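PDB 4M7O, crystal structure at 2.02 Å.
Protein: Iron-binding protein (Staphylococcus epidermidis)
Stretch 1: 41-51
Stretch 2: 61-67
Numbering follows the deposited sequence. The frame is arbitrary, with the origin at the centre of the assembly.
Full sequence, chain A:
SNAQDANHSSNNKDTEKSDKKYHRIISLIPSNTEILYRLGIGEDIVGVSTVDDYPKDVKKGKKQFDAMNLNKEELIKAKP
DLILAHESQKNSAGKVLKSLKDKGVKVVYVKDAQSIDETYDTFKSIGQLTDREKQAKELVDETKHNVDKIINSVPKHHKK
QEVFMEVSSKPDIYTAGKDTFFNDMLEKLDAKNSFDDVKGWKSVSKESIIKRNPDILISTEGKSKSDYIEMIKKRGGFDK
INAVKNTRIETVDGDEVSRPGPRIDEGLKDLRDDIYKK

Stretch 1 (41-51) IGEDIVGVSTV
Stretch 2 61-67: GKKQFDA

Two short parallel β-strands, 45-49 and 63-65, zip together here through an alternating ladder of backbone hydrogen bonds, and side chains add packing on both faces and a water link at the C-terminal end. The strand axes approach to 4.5 Å, and their N-to-C directions differ by 33°, the sense of twist being given by a signed crossing angle of -33°. Register pairs Gly47 with Lys63 (CA to CA 4.2 Å), Val48 with Gln64 (5.2 Å) and Ser49 with Phe65 (4.6 Å).

Stretch 1 enters its strand from a 3-10 segment, 42-44, in which Asp44 N donates to Ile41 O (2.9 Å); Ile45 N then donates to Gly42 O (3.2 Å). The paired residues are all extended, with phi/psi values such as -148/146 at Gly47, -134/-179 at Val48 and -120/139 at Phe65; Val46, just before them, departs at -104/-17. Even so, Val46 O accepts the first rung, from Lys63 N at 2.7 Å. Val48 N then donates to Lys63 O, Phe65 N to Val48 O and Thr50 N to Phe65 O, each at 2.8 Å. Thus Lys63 and Phe65 on one strand, and Val48 on the other, use both their NH and CO groups, as parallel pairing requires. The N-H...O angle falls from 164° at the first rung to 136° at the last, so the final bond is the most bent. CA-H...O contacts support three of these four carbonyls: Gly47 CA to Lys63 O (3.0 Å), Gln64 CA to Val48 O (3.4 Å) and Ser49 CA to Phe65 O (3.1 Å).

Glycine suits position 47 because an ideal CB there would lie 2.6 Å from Phe65 CE2, a clash. Without it, Gly47 CA sits at the edge of the Phe65 ring, 4.0 Å from CE2; the ring is set by chi1 -63° (m) and chi2 -79°.

Val48 and Gln64 point to the face opposite that of Gly47 and Lys63. The buried, β-branched Val48 (chi1 -68°, m) brings CG1 to 3.5 Å from Lys62 CD. Lys62, with its CA-to-CB bond toward stretch 1, has the m, t, t, p rotamer; its long aliphatic chain also packs against Ile45, whose CG2 is 3.8 Å from Lys62 CE, while its NZ is hydrogen-bonded elsewhere in the structure. Lys63 starts toward the Gly47 face, but its end leads away, as befits an exposed charged residue. Gln64 (m, t, chi3 57°) is exposed too, and its OE1 comes within 3.7 Å of Thr50 CA.

Beyond the strand, Thr50 turns to -68/-12 with chi1 44° (p). Its OG1 lies 2.8 Å from water 1 in a hydrogen bond, and Ala67 N donates to the same water O at 3.1 Å, so a small polar side chain bridges the stretches through solvent. Ser49 (chi1 86°, p) has its CA-to-CB bond away overall, though CB touches stretch 2; its OG accepts from Val51 N at 3.2 Å and also bonds to a residue just outside the two stretches.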

# COMPACT_ATOMS: atom_id res chain seq x y z
N ILE A 41 15.73 -10.91 9.97
CA ILE A 41 15.13 -11.88 10.89
C ILE A 41 14.04 -12.74 10.25
O ILE A 41 13.15 -13.23 10.94
CB ILE A 41 14.64 -11.22 12.22
CG1 ILE A 41 13.63 -10.10 11.95
CG2 ILE A 41 15.82 -10.67 13.01
CD1 ILE A 41 13.16 -9.41 13.23
N GLY A 42 14.12 -12.94 8.93
CA GLY A 42 13.19 -13.82 8.25
C GLY A 42 13.23 -15.24 8.79
O GLY A 42 12.21 -15.95 8.81
N GLU A 43 14.40 -15.66 9.26
CA GLU A 43 14.57 -16.99 9.82
C GLU A 43 13.93 -17.13 11.20
O GLU A 43 13.98 -18.21 11.80
CB GLU A 43 16.05 -17.36 9.90
CG GLU A 43 16.79 -17.18 8.58
N ASP A 44 13.34 -16.06 11.72
CA ASP A 44 12.71 -16.14 13.04
C ASP A 44 11.19 -16.17 12.91
O ASP A 44 10.47 -16.15 13.91
CB ASP A 44 13.16 -14.97 13.93
CG ASP A 44 14.68 -14.94 14.14
OD1 ASP A 44 15.30 -16.02 14.27
OD2 ASP A 44 15.26 -13.83 14.16
N ILE A 45 10.72 -16.25 11.67
CA ILE A 45 9.30 -16.20 11.37
C ILE A 45 8.78 -17.63 11.23
O ILE A 45 9.34 -18.42 10.46
CB ILE A 45 9.05 -15.43 10.03
CG1 ILE A 45 9.45 -13.96 10.18
CG2 ILE A 45 7.61 -15.51 9.62
CD1 ILE A 45 9.49 -13.21 8.85
N VAL A 46 7.74 -17.97 12.00
CA VAL A 46 7.19 -19.33 11.97
C VAL A 46 5.89 -19.41 11.18
O VAL A 46 5.45 -20.50 10.78
CB VAL A 46 6.95 -19.93 13.39
CG1 VAL A 46 8.27 -20.17 14.09
CG2 VAL A 46 6.09 -19.00 14.22
N GLY A 47 5.27 -18.25 10.97
CA GLY A 47 4.00 -18.18 10.28
C GLY A 47 3.84 -16.89 9.49
O GLY A 47 4.33 -15.81 9.89
N VAL A 48 3.16 -16.99 8.35
CA VAL A 48 2.85 -15.81 7.55
C VAL A 48 1.40 -15.92 7.15
O VAL A 48 0.73 -16.88 7.53
CB VAL A 48 3.74 -15.73 6.29
CG1 VAL A 48 5.18 -15.45 6.69
CG2 VAL A 48 3.67 -17.04 5.51
N SER A 49 0.90 -14.96 6.39
CA SER A 49 -0.49 -15.04 5.97
C SER A 49 -0.60 -15.81 4.66
O SER A 49 0.39 -16.01 3.96
CB SER A 49 -1.10 -13.65 5.82
OG SER A 49 -0.84 -13.13 4.53
N THR A 50 -1.81 -16.21 4.33
CA THR A 50 -2.05 -16.98 3.12
C THR A 50 -1.82 -16.18 1.85
O THR A 50 -1.79 -16.74 0.76
CB THR A 50 -3.48 -17.47 3.09
OG1 THR A 50 -4.33 -16.39 3.49
CG2 THR A 50 -3.64 -18.65 4.07
N VAL A 51 -1.68 -14.86 1.99
CA VAL A 51 -1.44 -14.01 0.82
C VAL A 51 -0.03 -13.43 0.76
O VAL A 51 0.26 -12.57 -0.07
CB VAL A 51 -2.49 -12.88 0.69
CG1 VAL A 51 -3.87 -13.48 0.44
CG2 VAL A 51 -2.50 -11.98 1.93
N GLY A 61 8.15 -23.79 4.58
CA GLY A 61 8.71 -23.96 5.90
C GLY A 61 8.09 -23.02 6.92
O GLY A 61 8.70 -22.72 7.96
N LYS A 62 6.87 -22.55 6.64
CA LYS A 62 6.11 -21.70 7.57
C LYS A 62 4.66 -22.14 7.70
O LYS A 62 4.11 -22.73 6.77
CB LYS A 62 6.14 -20.22 7.10
CG LYS A 62 7.54 -19.64 6.92
CD LYS A 62 7.50 -18.12 6.83
CE LYS A 62 8.92 -17.57 6.75
NZ LYS A 62 9.73 -18.19 5.66
N LYS A 63 4.03 -21.82 8.83
CA LYS A 63 2.58 -21.94 8.96
C LYS A 63 1.90 -20.80 8.19
O LYS A 63 2.40 -19.67 8.17
CB LYS A 63 2.16 -21.85 10.43
CG LYS A 63 2.72 -22.94 11.32
CD LYS A 63 2.12 -24.29 10.99
CE LYS A 63 2.97 -25.42 11.53
NZ LYS A 63 2.30 -26.73 11.36
N GLN A 64 0.78 -21.09 7.54
CA GLN A 64 0.01 -20.08 6.83
C GLN A 64 -1.30 -19.79 7.54
O GLN A 64 -2.05 -20.71 7.88
CB GLN A 64 -0.30 -20.56 5.42
CG GLN A 64 0.88 -20.58 4.49
CD GLN A 64 0.45 -20.89 3.08
OE1 GLN A 64 -0.40 -20.19 2.51
NE2 GLN A 64 1.01 -21.96 2.52
N PHE A 65 -1.58 -18.51 7.74
CA PHE A 65 -2.80 -18.11 8.43
C PHE A 65 -3.66 -17.24 7.53
O PHE A 65 -3.15 -16.38 6.80
CB PHE A 65 -2.46 -17.37 9.71
CG PHE A 65 -1.72 -18.21 10.70
CD1 PHE A 65 -2.39 -19.13 11.49
CD2 PHE A 65 -0.33 -18.13 10.81
CE1 PHE A 65 -1.71 -19.95 12.40
CE2 PHE A 65 0.36 -18.95 11.72
CZ PHE A 65 -0.33 -19.85 12.51
N ASP A 66 -4.97 -17.48 7.57
CA ASP A 66 -5.92 -16.62 6.88
C ASP A 66 -6.26 -15.50 7.82
O ASP A 66 -6.98 -15.71 8.80
CB ASP A 66 -7.19 -17.41 6.55
CG ASP A 66 -8.14 -16.64 5.66
OD1 ASP A 66 -8.03 -15.39 5.54
OD2 ASP A 66 -9.03 -17.30 5.06
N ALA A 67 -5.75 -14.30 7.55
CA ALA A 67 -5.95 -13.16 8.44
C ALA A 67 -7.42 -12.77 8.59
O ALA A 67 -7.79 -12.10 9.56
CB ALA A 67 -5.14 -11.97 7.96
O HOH W 1 -4.38 -13.94 4.81